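PDB 5INW: putative angiotensinogen from Lampetra fluviatilis, which binds heparin and inhibits thrombin as a serpin, heparin promoting the inhibition through a template mechanism. Local coordinates for residues N105-P110 with S397-N402; G123-T128 with G376-R381; I246-S251 with T406-E411; W252-E257 with K299-G304. The protein carries 1 engineered substitution. One frame throughout, in Å; residues are numbered along the deposited sequence.

Interaction 1: residues N105-P110 with S397-N402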
loop_
_atom_site.group_PDB
_atom_site.type_symbol
_atom_site.label_atom_id
_atom_site.label_comp_id
_atom_site.label_asym_id
_atom_site.label_seq_id
_atom_site.Cartn_x
_atom_site.Cartn_y
_atom_site.Cartn_z
ATOM N N ASN A 105 -12.931 -6.552 -3.503
ATOM C CA ASN A 105 -11.637 -6.527 -2.773
ATOM C C ASN A 105 -10.964 -5.135 -2.814
ATOM O O ASN A 105 -11.018 -4.427 -3.814
ATOM C CB ASN A 105 -10.700 -7.574 -3.347
ATOM C CG ASN A 105 -11.279 -8.986 -3.238
ATOM O OD1 ASN A 105 -11.974 -9.277 -2.283
ATOM N ND2 ASN A 105 -10.988 -9.855 -4.204
ATOM N N ILE A 106 -10.459 -4.718 -1.661
ATOM C CA ILE A 106 -9.760 -3.473 -1.499
ATOM C C ILE A 106 -8.337 -3.812 -1.045
ATOM O O ILE A 106 -8.141 -4.587 -0.070
ATOM C CB ILE A 106 -10.457 -2.567 -0.458
ATOM C CG1 ILE A 106 -11.793 -2.107 -0.969
ATOM C CG2 ILE A 106 -9.623 -1.302 -0.157
ATOM C CD1 ILE A 106 -12.607 -1.406 0.099
ATOM N N PHE A 107 -7.344 -3.242 -1.724
ATOM C CA PHE A 107 -5.931 -3.515 -1.405
ATOM C C PHE A 107 -4.973 -2.498 -1.985
ATOM O O PHE A 107 -4.945 -2.264 -3.175
ATOM C CB PHE A 107 -5.518 -4.895 -1.869
ATOM C CG PHE A 107 -4.344 -5.407 -1.125
ATOM C CD1 PHE A 107 -4.424 -5.611 0.233
ATOM C CD2 PHE A 107 -3.137 -5.681 -1.768
ATOM C CE1 PHE A 107 -3.336 -6.087 0.942
ATOM C CE2 PHE A 107 -2.037 -6.114 -1.059
ATOM C CZ PHE A 107 -2.138 -6.328 0.297
ATOM N N PHE A 108 -4.191 -1.890 -1.123
ATOM C CA PHE A 108 -3.271 -0.849 -1.524
ATOM C C PHE A 108 -2.180 -0.625 -0.477
ATOM O O PHE A 108 -2.374 -0.978 0.669
ATOM C CB PHE A 108 -4.047 0.445 -1.847
ATOM C CG PHE A 108 -4.818 1.052 -0.692
ATOM C CD1 PHE A 108 -4.232 2.065 0.120
ATOM C CD2 PHE A 108 -6.131 0.696 -0.436
ATOM C CE1 PHE A 108 -4.926 2.660 1.171
ATOM C CE2 PHE A 108 -6.831 1.290 0.621
ATOM C CZ PHE A 108 -6.229 2.284 1.409
ATOM N N SER A 109 -1.036 -0.070 -0.867
ATOM C CA SER A 109 0.045 0.275 0.067
ATOM C C SER A 109 0.133 1.780 0.289
ATOM O O SER A 109 0.434 2.522 -0.636
ATOM C CB SER A 109 1.397 -0.191 -0.482
ATOM O OG SER A 109 2.458 0.405 0.285
ATOM N N PRO A 110 -0.104 2.241 1.512
ATOM C CA PRO A 110 0.087 3.679 1.791
ATOM C C PRO A 110 1.488 4.167 1.586
ATOM O O PRO A 110 1.638 5.272 1.089
ATOM C CB PRO A 110 -0.317 3.836 3.264
ATOM C CG PRO A 110 -1.214 2.688 3.555
ATOM C CD PRO A 110 -0.742 1.557 2.651
ATOM N N SER A 397 -1.928 -3.356 -6.910
ATOM C CA SER A 397 -1.391 -4.191 -5.807
ATOM C C SER A 397 -1.849 -5.630 -5.841
ATOM O O SER A 397 -2.889 -5.905 -6.376
ATOM C CB SER A 397 -1.771 -3.569 -4.472
ATOM O OG SER A 397 -3.179 -3.504 -4.419
ATOM N N VAL A 398 -1.067 -6.541 -5.279
ATOM C CA VAL A 398 -1.408 -7.956 -5.245
ATOM C C VAL A 398 -1.170 -8.579 -3.860
ATOM O O VAL A 398 -0.193 -8.254 -3.211
ATOM C CB VAL A 398 -0.577 -8.761 -6.241
ATOM C CG1 VAL A 398 -1.108 -10.206 -6.338
ATOM C CG2 VAL A 398 -0.587 -8.113 -7.602
ATOM N N LEU A 399 -2.078 -9.462 -3.422
ATOM C CA LEU A 399 -1.985 -10.126 -2.128
ATOM C C LEU A 399 -2.105 -11.616 -2.355
ATOM O O LEU A 399 -3.043 -12.046 -2.965
ATOM C CB LEU A 399 -3.072 -9.630 -1.150
ATOM C CG LEU A 399 -3.063 -10.332 0.219
ATOM C CD1 LEU A 399 -1.709 -10.181 0.922
ATOM C CD2 LEU A 399 -4.195 -9.827 1.109
ATOM N N HIS A 400 -1.130 -12.372 -1.883
ATOM C CA HIS A 400 -1.100 -13.799 -2.034
ATOM C C HIS A 400 -0.886 -14.351 -0.638
ATOM O O HIS A 400 0.105 -14.089 -0.022
ATOM C CB HIS A 400 0.021 -14.203 -3.019
ATOM C CG HIS A 400 0.037 -15.661 -3.404
ATOM N ND1 HIS A 400 1.176 -16.298 -3.870
ATOM C CD2 HIS A 400 -0.932 -16.612 -3.376
ATOM C CE1 HIS A 400 0.906 -17.572 -4.122
ATOM N NE2 HIS A 400 -0.370 -17.785 -3.841
ATOM N N VAL A 401 -1.870 -15.044 -0.117
ATOM C CA VAL A 401 -1.746 -15.757 1.131
ATOM C C VAL A 401 -1.713 -17.281 0.847
ATOM O O VAL A 401 -2.523 -17.801 0.053
ATOM C CB VAL A 401 -2.914 -15.389 2.085
ATOM C CG1 VAL A 401 -2.845 -16.202 3.368
ATOM C CG2 VAL A 401 -2.888 -13.886 2.383
ATOM N N ASN A 402 -0.782 -17.978 1.493
ATOM C CA ASN A 402 -0.709 -19.404 1.396
ATOM C C ASN A 402 -0.164 -20.004 2.684
ATOM O O ASN A 402 0.011 -19.290 3.650
ATOM C CB ASN A 402 0.041 -19.810 0.119
ATOM C CG ASN A 402 1.522 -19.540 0.163
ATOM O OD1 ASN A 402 2.113 -19.101 1.174
ATOM N ND2 ASN A 402 2.161 -19.838 -0.959
#
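The ring of Phe107 overlaps the side chain of Leu399, whose CB lies over one ring face, 3.8 Å from the centroid and only 19° off the ring normal. The two side chains cross at about a right angle. Leu399 CD2 reaches the same ring at Phe107 CE1 (3.8 Å), while CD1 approaches Phe107 CZ. Phe107 holds CG anti to its backbone N (chi1 -157°), which carries the ring toward strand 397-401, over Leu399, and also brings Phe107 CD2 to 3.4 Å from Ser397 OG. Ser397 OG is placed to donate to Phe107 O, though the modelled 2.5 Å is very short and doubtful at this resolution. An alanine in place of Phe107 would probably open a gap over Leu399 CB and leave the leucine branches less firmly packed. Strand 106-108 runs at 110° to strand 397-401, and its antiparallel pairing with the C-terminal peptide chain is consistent with sheet B of the serpin fold, packed across the large sheet A to which strand 397-401 belongs. Phe26 of that peptide lies parallel to the Phe107 ring. Helix 77-96 packs on Ile106 and Phe108, and strand 397-401 runs between strands 345-359 and 405-417.

Interaction 2: residues G123-T128 with G376-R381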
loop_
_atom_site.group_PDB
_atom_site.type_symbol
_atom_site.label_atom_id
_atom_site.label_comp_id
_atom_site.label_asym_id
_atom_site.label_seq_id
_atom_site.Cartn_x
_atom_site.Cartn_y
_atom_site.Cartn_z
ATOM N N GLY A 123 8.960 18.563 -6.063
ATOM C CA GLY A 123 8.895 19.508 -7.179
ATOM C C GLY A 123 7.742 20.520 -7.164
ATOM O O GLY A 123 7.567 21.276 -8.128
ATOM N N ALA A 124 6.943 20.541 -6.106
ATOM C CA ALA A 124 5.752 21.355 -6.129
ATOM C C ALA A 124 6.137 22.664 -5.591
ATOM O O ALA A 124 7.078 22.783 -4.792
ATOM C CB ALA A 124 4.655 20.758 -5.275
ATOM N N ASN A 125 5.412 23.671 -6.056
ATOM C CA ASN A 125 5.379 24.942 -5.350
ATOM C C ASN A 125 3.974 25.545 -5.208
ATOM O O ASN A 125 3.020 25.081 -5.815
ATOM C CB ASN A 125 6.336 25.930 -5.976
ATOM C CG ASN A 125 7.069 26.713 -4.921
ATOM O OD1 ASN A 125 7.682 26.146 -3.997
ATOM N ND2 ASN A 125 6.961 28.010 -4.993
ATOM N N GLY A 126 3.852 26.527 -4.320
ATOM C CA GLY A 126 2.608 27.276 -4.147
ATOM C C GLY A 126 1.445 26.476 -3.574
ATOM O O GLY A 126 1.626 25.667 -2.642
ATOM N N SER A 127 0.253 26.736 -4.107
ATOM C CA SER A 127 -0.957 26.021 -3.689
ATOM C C SER A 127 -0.752 24.479 -3.768
ATOM O O SER A 127 -1.146 23.757 -2.841
ATOM C CB SER A 127 -2.193 26.442 -4.539
ATOM O OG SER A 127 -2.143 25.851 -5.851
ATOM N N THR A 128 -0.108 24.010 -4.851
ATOM C CA THR A 128 0.141 22.595 -5.077
ATOM C C THR A 128 0.975 21.912 -3.979
ATOM O O THR A 128 0.583 20.868 -3.476
ATOM C CB THR A 128 0.808 22.421 -6.430
ATOM O OG1 THR A 128 -0.016 23.058 -7.414
ATOM C CG2 THR A 128 0.982 20.930 -6.771
ATOM N N GLY A 376 -3.638 24.731 -14.106
ATOM C CA GLY A 376 -2.992 25.629 -13.157
ATOM C C GLY A 376 -2.306 25.004 -11.955
ATOM O O GLY A 376 -2.237 25.623 -10.894
ATOM N N ALA A 377 -1.774 23.797 -12.099
ATOM C CA ALA A 377 -0.825 23.243 -11.108
ATOM C C ALA A 377 0.578 23.880 -11.184
ATOM O O ALA A 377 1.080 24.168 -12.271
ATOM C CB ALA A 377 -0.687 21.752 -11.293
ATOM N N ASP A 378 1.201 24.037 -10.014
ATOM C CA ASP A 378 2.552 24.516 -9.900
ATOM C C ASP A 378 3.586 23.414 -9.513
ATOM O O ASP A 378 3.785 23.092 -8.323
ATOM C CB ASP A 378 2.553 25.660 -8.886
ATOM C CG ASP A 378 3.934 26.316 -8.693
ATOM O OD1 ASP A 378 5.010 25.705 -8.967
ATOM O OD2 ASP A 378 3.939 27.479 -8.247
ATOM N N LEU A 379 4.294 22.919 -10.536
ATOM C CA LEU A 379 5.450 22.040 -10.345
ATOM C C LEU A 379 6.724 22.708 -10.818
ATOM O O LEU A 379 7.531 22.135 -11.556
ATOM C CB LEU A 379 5.225 20.742 -11.080
ATOM C CG LEU A 379 4.039 19.954 -10.524
ATOM C CD1 LEU A 379 3.861 18.689 -11.348
ATOM C CD2 LEU A 379 4.217 19.611 -9.033
ATOM N N SER A 380 6.923 23.921 -10.328
ATOM C CA SER A 380 7.966 24.773 -10.837
ATOM C C SER A 380 9.324 24.524 -10.197
ATOM O O SER A 380 10.309 25.124 -10.670
ATOM C CB SER A 380 7.574 26.246 -10.658
ATOM O OG SER A 380 7.721 26.681 -9.318
ATOM N N ARG A 381 9.381 23.727 -9.114
ATOM C CA ARG A 381 10.656 23.293 -8.529
ATOM C C ARG A 381 11.291 22.200 -9.361
ATOM O O ARG A 381 12.477 21.938 -9.192
ATOM C CB ARG A 381 10.521 22.799 -7.074
ATOM C CG ARG A 381 10.417 23.869 -5.968
ATOM C CD ARG A 381 10.395 23.209 -4.572
ATOM N NE ARG A 381 9.962 24.112 -3.502
ATOM C CZ ARG A 381 10.725 24.639 -2.529
ATOM N NH1 ARG A 381 12.026 24.350 -2.388
ATOM N NH2 ARG A 381 10.163 25.475 -1.645
#
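The connection between helices 110-122 and 126-136 is clasped here by the loop that leads from helix 361-369 to strand 389-401, with Asn125 and Asp378 near the middle of the contact. Asn125 N donates to Asp378 O over 2.8 Å in a nearly straight bond (170°), approaching from above the carbonyl plane. At one end Thr128 OG1 accepts from Asp378 N (3.0 Å), again almost in line. Thr128 sets OG1 beside its own backbone N (chi1 -54°), the rotation that faces the hydroxyl to the loop; the same oxygen also bonds to Ser371 OG. At the other end Arg381 N donates to Gly123 O, less directly, and Arg381 lays an extended chain past Ala124 O to bring NE to 3.1 Å from Asn125 OD1. The amide and guanidinium planes stand 57° apart, and the NE bond is bent. Asp378 OD1 accepts from both Ser380 N and Ser380 OG, the first closing an Asx turn and the second using the syn lone pair. Two bonds on one oxygen hold the carboxylate beside Asn125, whose CB is 3.3 Å from Asp378 OD1. On the inner side Leu379 CD2 packs at 4.0 Å from Ala124 CB. Leu379 also packs on Leu388, Thr128 on Met372, and Arg381 on Arg129 of helix 126-136: structural packing of the serpin fold that ties the junction of two helices to the loop leading into strand 389-401 of the main sheet.

Interaction 3: residues I246-S251 with T406-E411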
loop_
_atom_site.group_PDB
_atom_site.type_symbol
_atom_site.label_atom_id
_atom_site.label_comp_id
_atom_site.label_asym_id
_atom_site.label_seq_id
_atom_site.Cartn_x
_atom_site.Cartn_y
_atom_site.Cartn_z
ATOM N N ILE A 246 6.954 -1.579 -4.193
ATOM C CA ILE A 246 7.197 -2.121 -2.881
ATOM C C ILE A 246 6.778 -3.572 -2.897
ATOM O O ILE A 246 5.710 -3.925 -3.413
ATOM C CB ILE A 246 6.467 -1.258 -1.891
ATOM C CG1 ILE A 246 6.551 -1.773 -0.496
ATOM C CG2 ILE A 246 5.005 -1.124 -2.268
ATOM C CD1 ILE A 246 6.106 -0.648 0.422
ATOM N N TYR A 247 7.659 -4.404 -2.363
ATOM C CA TYR A 247 7.523 -5.837 -2.359
ATOM C C TYR A 247 7.741 -6.338 -0.956
ATOM O O TYR A 247 8.776 -6.014 -0.368
ATOM C CB TYR A 247 8.584 -6.467 -3.245
ATOM C CG TYR A 247 8.600 -7.979 -3.176
ATOM C CD1 TYR A 247 7.751 -8.703 -3.949
ATOM C CD2 TYR A 247 9.456 -8.675 -2.295
ATOM C CE1 TYR A 247 7.747 -10.077 -3.897
ATOM C CE2 TYR A 247 9.452 -10.058 -2.207
ATOM C CZ TYR A 247 8.584 -10.763 -3.026
ATOM O OH TYR A 247 8.496 -12.153 -3.053
ATOM N N PHE A 248 6.800 -7.153 -0.461
ATOM C CA PHE A 248 6.885 -7.804 0.840
ATOM C C PHE A 248 6.729 -9.313 0.707
ATOM O O PHE A 248 5.811 -9.780 0.011
ATOM C CB PHE A 248 5.756 -7.261 1.720
ATOM C CG PHE A 248 5.424 -8.114 2.921
ATOM C CD1 PHE A 248 6.247 -8.108 4.038
ATOM C CD2 PHE A 248 4.276 -8.877 2.946
ATOM C CE1 PHE A 248 5.955 -8.879 5.136
ATOM C CE2 PHE A 248 3.967 -9.657 4.051
ATOM C CZ PHE A 248 4.797 -9.640 5.154
ATOM N N LYS A 249 7.608 -10.086 1.350
ATOM C CA LYS A 249 7.379 -11.533 1.456
ATOM C C LYS A 249 7.757 -12.028 2.821
ATOM O O LYS A 249 8.933 -12.088 3.158
ATOM C CB LYS A 249 8.115 -12.337 0.402
ATOM C CG LYS A 249 7.736 -13.817 0.391
ATOM C CD LYS A 249 8.480 -14.531 -0.721
ATOM C CE LYS A 249 8.319 -16.023 -0.608
ATOM N NZ LYS A 249 9.309 -16.696 -1.484
ATOM N N GLY A 250 6.729 -12.392 3.587
ATOM C CA GLY A 250 6.880 -12.820 4.953
ATOM C C GLY A 250 6.407 -14.234 5.171
ATOM O O GLY A 250 5.335 -14.615 4.771
ATOM N N SER A 251 7.247 -15.015 5.814
ATOM C CA SER A 251 6.866 -16.370 6.289
ATOM C C SER A 251 6.089 -16.241 7.567
ATOM O O SER A 251 6.488 -15.440 8.451
ATOM C CB SER A 251 8.092 -17.212 6.555
ATOM O OG SER A 251 8.493 -17.774 5.371
ATOM N N THR A 406 2.810 -14.822 3.221
ATOM C CA THR A 406 2.137 -13.846 2.452
ATOM C C THR A 406 3.147 -13.190 1.515
ATOM O O THR A 406 4.262 -12.898 1.943
ATOM C CB THR A 406 1.526 -12.766 3.372
ATOM O OG1 THR A 406 0.554 -13.352 4.242
ATOM C CG2 THR A 406 0.897 -11.653 2.571
ATOM N N GLU A 407 2.751 -12.988 0.252
ATOM C CA GLU A 407 3.531 -12.259 -0.714
ATOM C C GLU A 407 2.658 -11.121 -1.142
ATOM O O GLU A 407 1.452 -11.320 -1.359
ATOM C CB GLU A 407 3.848 -13.135 -1.903
ATOM C CG GLU A 407 5.224 -12.838 -2.505
ATOM C CD GLU A 407 5.370 -13.203 -3.977
ATOM O OE1 GLU A 407 6.448 -13.700 -4.328
ATOM O OE2 GLU A 407 4.421 -12.974 -4.791
ATOM N N ALA A 408 3.217 -9.908 -1.187
ATOM C CA ALA A 408 2.432 -8.701 -1.535
ATOM C C ALA A 408 3.280 -7.738 -2.311
ATOM O O ALA A 408 4.373 -7.432 -1.852
ATOM C CB ALA A 408 1.860 -8.007 -0.297
ATOM N N LYS A 409 2.748 -7.240 -3.434
ATOM C CA LYS A 409 3.403 -6.263 -4.293
ATOM C C LYS A 409 2.496 -5.050 -4.344
ATOM O O LYS A 409 1.298 -5.213 -4.330
ATOM C CB LYS A 409 3.482 -6.793 -5.715
ATOM C CG LYS A 409 4.503 -7.868 -5.962
ATOM C CD LYS A 409 4.211 -8.673 -7.248
ATOM C CE LYS A 409 4.693 -10.134 -7.105
ATOM N NZ LYS A 409 3.793 -11.205 -7.662
ATOM N N ALA A 410 3.071 -3.858 -4.460
ATOM C CA ALA A 410 2.348 -2.671 -4.912
ATOM C C ALA A 410 3.209 -1.860 -5.851
ATOM O O ALA A 410 4.413 -1.939 -5.798
ATOM C CB ALA A 410 1.931 -1.797 -3.729
ATOM N N GLU A 411 2.561 -1.034 -6.659
ATOM C CA GLU A 411 3.195 -0.227 -7.709
ATOM C C GLU A 411 2.383 1.048 -7.840
ATOM O O GLU A 411 1.185 0.966 -8.111
ATOM C CB GLU A 411 2.988 -0.933 -9.014
ATOM C CG GLU A 411 3.437 -2.382 -9.083
ATOM C CD GLU A 411 3.176 -3.005 -10.443
ATOM O OE1 GLU A 411 2.244 -2.571 -11.176
ATOM O OE2 GLU A 411 3.907 -3.957 -10.772
#
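Ile246 and Ala410 meet on the tightly packed face of this antiparallel pair, with Ile246 CG2 3.5 Å from Ala410 CB. On the same face the Phe248 ring presents an edge to its neighbours, CD2 near Ala408 CB and CE2 3.9 Å from Thr406 CG2, while Gly250 N lies over one ring face. Phe26 of the C-terminal peptide chain packs against Phe248, Ala408 and Ala410. Beneath, six backbone hydrogen bonds join Ile246, Phe248 and Gly250 to Ala410, Ala408 and Thr406.

The other face is looser and more polar. Tyr247 has CG anti to its backbone N (chi1 174°), and its ring runs beside Lys409, CD1 lying 3.9 Å from Lys409 CG. The hydroxyl donates to Glu407 OE1 (2.9 Å) from above the carboxylate plane, ring and carboxylate planes 69° apart. Glu407 OE2 forms a weak salt bridge of 3.4 Å with Lys409 NZ on the same strand, and exposed Lys249 crosses Glu407 with aliphatic contact alone. A phenylalanine in place of Tyr247 would probably leave Glu407 OE1 without this donor and the carboxylate freer to turn.

Glu407 is held through OE1 by the tyrosine but only weakly through OE2, and the nearby lysines would probably favour its charged form. Its strand, consistent with the inserted reactive loop of a cleaved serpin, is joined to strand 238-251 by backbone bonds, apolar contacts and this hydroxyl.

Interaction 4: residues W252-E257 with K299-G304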
loop_
_atom_site.group_PDB
_atom_site.type_symbol
_atom_site.label_atom_id
_atom_site.label_comp_id
_atom_site.label_asym_id
_atom_site.label_seq_id
_atom_site.Cartn_x
_atom_site.Cartn_y
_atom_site.Cartn_z
ATOM N N TRP A 252 5.016 -17.024 7.699
ATOM C CA TRP A 252 4.278 -17.039 8.979
ATOM C C TRP A 252 5.235 -17.497 10.090
ATOM O O TRP A 252 6.171 -18.303 9.868
ATOM C CB TRP A 252 3.107 -18.000 8.961
ATOM C CG TRP A 252 2.090 -17.722 7.989
ATOM C CD1 TRP A 252 1.710 -18.523 6.966
ATOM C CD2 TRP A 252 1.264 -16.549 7.917
ATOM N NE1 TRP A 252 0.706 -17.922 6.236
ATOM C CE2 TRP A 252 0.394 -16.717 6.815
ATOM C CE3 TRP A 252 1.170 -15.390 8.670
ATOM C CZ2 TRP A 252 -0.545 -15.765 6.457
ATOM C CZ3 TRP A 252 0.241 -14.472 8.321
ATOM C CH2 TRP A 252 -0.595 -14.639 7.202
ATOM N N GLY A 253 5.032 -16.956 11.274
ATOM C CA GLY A 253 5.722 -17.481 12.423
ATOM C C GLY A 253 5.234 -18.874 12.729
ATOM O O GLY A 253 5.998 -19.677 13.238
ATOM N N ASN A 254 3.955 -19.131 12.457
ATOM C CA ASN A 254 3.358 -20.435 12.600
ATOM C C ASN A 254 2.860 -20.810 11.242
ATOM O O ASN A 254 1.800 -20.383 10.805
ATOM C CB ASN A 254 2.197 -20.343 13.546
ATOM C CG ASN A 254 2.514 -19.505 14.735
ATOM O OD1 ASN A 254 3.133 -19.997 15.673
ATOM N ND2 ASN A 254 2.101 -18.227 14.718
ATOM N N LYS A 255 3.649 -21.595 10.536
ATOM C CA LYS A 255 3.271 -22.027 9.197
ATOM C C LYS A 255 2.138 -23.055 9.236
ATOM O O LYS A 255 2.088 -23.869 10.129
ATOM C CB LYS A 255 4.487 -22.593 8.475
ATOM C CG LYS A 255 5.576 -21.562 8.186
ATOM C CD LYS A 255 6.468 -22.058 7.070
ATOM C CE LYS A 255 7.793 -21.349 7.069
ATOM N NZ LYS A 255 8.642 -21.953 6.016
ATOM N N PHE A 256 1.235 -22.984 8.263
ATOM C CA PHE A 256 0.084 -23.881 8.181
ATOM C C PHE A 256 0.541 -25.164 7.562
ATOM O O PHE A 256 1.453 -25.164 6.754
ATOM C CB PHE A 256 -0.994 -23.346 7.246
ATOM C CG PHE A 256 -1.669 -22.105 7.730
ATOM C CD1 PHE A 256 -1.141 -20.826 7.413
ATOM C CD2 PHE A 256 -2.854 -22.171 8.449
ATOM C CE1 PHE A 256 -1.777 -19.658 7.842
ATOM C CE2 PHE A 256 -3.494 -21.004 8.875
ATOM C CZ PHE A 256 -2.953 -19.753 8.580
ATOM N N GLU A 257 -0.145 -26.244 7.899
ATOM C CA GLU A 257 0.110 -27.534 7.278
ATOM C C GLU A 257 -0.770 -27.635 6.003
ATOM O O GLU A 257 -1.992 -27.416 6.065
ATOM C CB GLU A 257 -0.119 -28.677 8.306
ATOM C CG GLU A 257 0.251 -30.085 7.848
ATOM C CD GLU A 257 1.717 -30.288 7.424
ATOM O OE1 GLU A 257 2.616 -29.498 7.862
ATOM O OE2 GLU A 257 1.973 -31.269 6.651
ATOM N N LYS A 299 -4.266 -11.458 15.289
ATOM C CA LYS A 299 -2.928 -11.060 14.889
ATOM C C LYS A 299 -2.200 -12.286 14.400
ATOM O O LYS A 299 -1.963 -13.201 15.169
ATOM C CB LYS A 299 -2.201 -10.459 16.086
ATOM C CG LYS A 299 -0.764 -10.014 15.889
ATOM C CD LYS A 299 -0.330 -9.159 17.086
ATOM C CE LYS A 299 1.164 -8.784 17.091
ATOM N NZ LYS A 299 2.107 -9.909 17.434
ATOM N N LEU A 300 -1.805 -12.283 13.135
ATOM C CA LEU A 300 -1.033 -13.372 12.549
ATOM C C LEU A 300 0.396 -12.931 12.348
ATOM O O LEU A 300 0.715 -12.310 11.352
ATOM C CB LEU A 300 -1.639 -13.854 11.219
ATOM C CG LEU A 300 -3.140 -14.016 11.360
ATOM C CD1 LEU A 300 -3.808 -14.296 10.014
ATOM C CD2 LEU A 300 -3.477 -15.062 12.395
ATOM N N PRO A 301 1.270 -13.288 13.272
ATOM C CA PRO A 301 2.633 -12.870 13.108
ATOM C C PRO A 301 3.344 -13.444 11.865
ATOM O O PRO A 301 3.107 -14.602 11.481
ATOM C CB PRO A 301 3.293 -13.364 14.416
ATOM C CG PRO A 301 2.574 -14.622 14.735
ATOM C CD PRO A 301 1.154 -14.327 14.320
ATOM N N TYR A 302 4.208 -12.625 11.278
ATOM C CA TYR A 302 5.259 -13.089 10.409
ATOM C C TYR A 302 6.590 -13.116 11.151
ATOM O O TYR A 302 6.743 -12.526 12.200
ATOM C CB TYR A 302 5.409 -12.147 9.224
ATOM C CG TYR A 302 4.198 -12.010 8.367
ATOM C CD1 TYR A 302 3.844 -12.989 7.446
ATOM C CD2 TYR A 302 3.413 -10.890 8.442
ATOM C CE1 TYR A 302 2.684 -12.853 6.660
ATOM C CE2 TYR A 302 2.261 -10.751 7.678
ATOM C CZ TYR A 302 1.900 -11.722 6.793
ATOM O OH TYR A 302 0.794 -11.536 6.025
ATOM N N GLU A 303 7.560 -13.832 10.597
ATOM C CA GLU A 303 8.979 -13.561 10.852
ATOM C C GLU A 303 9.284 -12.100 10.413
ATOM O O GLU A 303 8.459 -11.455 9.746
ATOM C CB GLU A 303 9.878 -14.588 10.097
ATOM C CG GLU A 303 9.765 -16.074 10.512
ATOM C CD GLU A 303 10.258 -16.362 11.904
ATOM O OE1 GLU A 303 11.063 -15.561 12.451
ATOM O OE2 GLU A 303 9.808 -17.393 12.454
ATOM N N GLY A 304 10.436 -11.550 10.790
ATOM C CA GLY A 304 10.629 -10.071 10.764
ATOM C C GLY A 304 9.938 -9.515 11.994
ATOM O O GLY A 304 9.684 -10.259 12.981
#
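Leu300, the first residue of strand 299-301 to touch the loop, sets CB 3.5 Å from Trp252 CZ3, its side chain crossing the indole obliquely. Next, Pro301 contributes both backbone and ring. Its carbonyl oxygen accepts from Gly253 N in a straight bond (3.0 Å, 177°), with the donor above the carbonyl plane, and the same oxygen lies at the indole edge, 3.5 Å from Trp252 CE3. Pro301 CG meets the amide of Asn254 at ND2 (3.6 Å), the two side chains crossing at about a right angle. Tyr302 follows, forming a single backbone bridge with Trp252. Both residues place CG beside the backbone N (chi1 near -60°), and the two side chains point the same way. The Tyr302 ring and the six-membered ring of Trp252 are nearly parallel, 10° apart with centroids at 4.6 Å, but slid so far that they barely overlap; Tyr302 CE1 is the atom over the indole face, 3.4 Å from Trp252 CZ3. Phe256 CE1 lies over the opposite face, so the indole is held between two aromatic side chains. Glu303 then bends at chi2 and brings OE2 to 4.1 Å from Gly253 CA, at the solvent-exposed side. The polar ends have partners around the turn between strands 389-401 and 405-417: Trp252 NE1 donates to Asn402 O, and Tyr302 OH is bonded to Thr406 OG1. Gathering a tryptophan just past strand 238-251, that turn and the end of strand 295-301, probably part of sheet B, this cluster is consistent with the breach region of serpins, where the reactive loop begins to enter the main sheet.

Interactions 1, 3 and 4 form one continuous region, and strand 405-417, consistent with the inserted reactive loop, connects them. The centres of interactions 1 and 3 are 8 Å apart; their strands are neighbours in the main sheet, with His400 N probably bonded to Glu407 O at 2.8 Å. Interaction 4 lies farther along, its centre 14 Å from that of interaction 3, and Ser251 O probably accepts from Glu303 N (2.9 Å) where the two adjoin. Interaction 2 stands apart: its centre is 32 Å from that of interaction 1 and 45 Å from that of interaction 4, interactions 2 and 4 lying on opposite sides of the chain's centre.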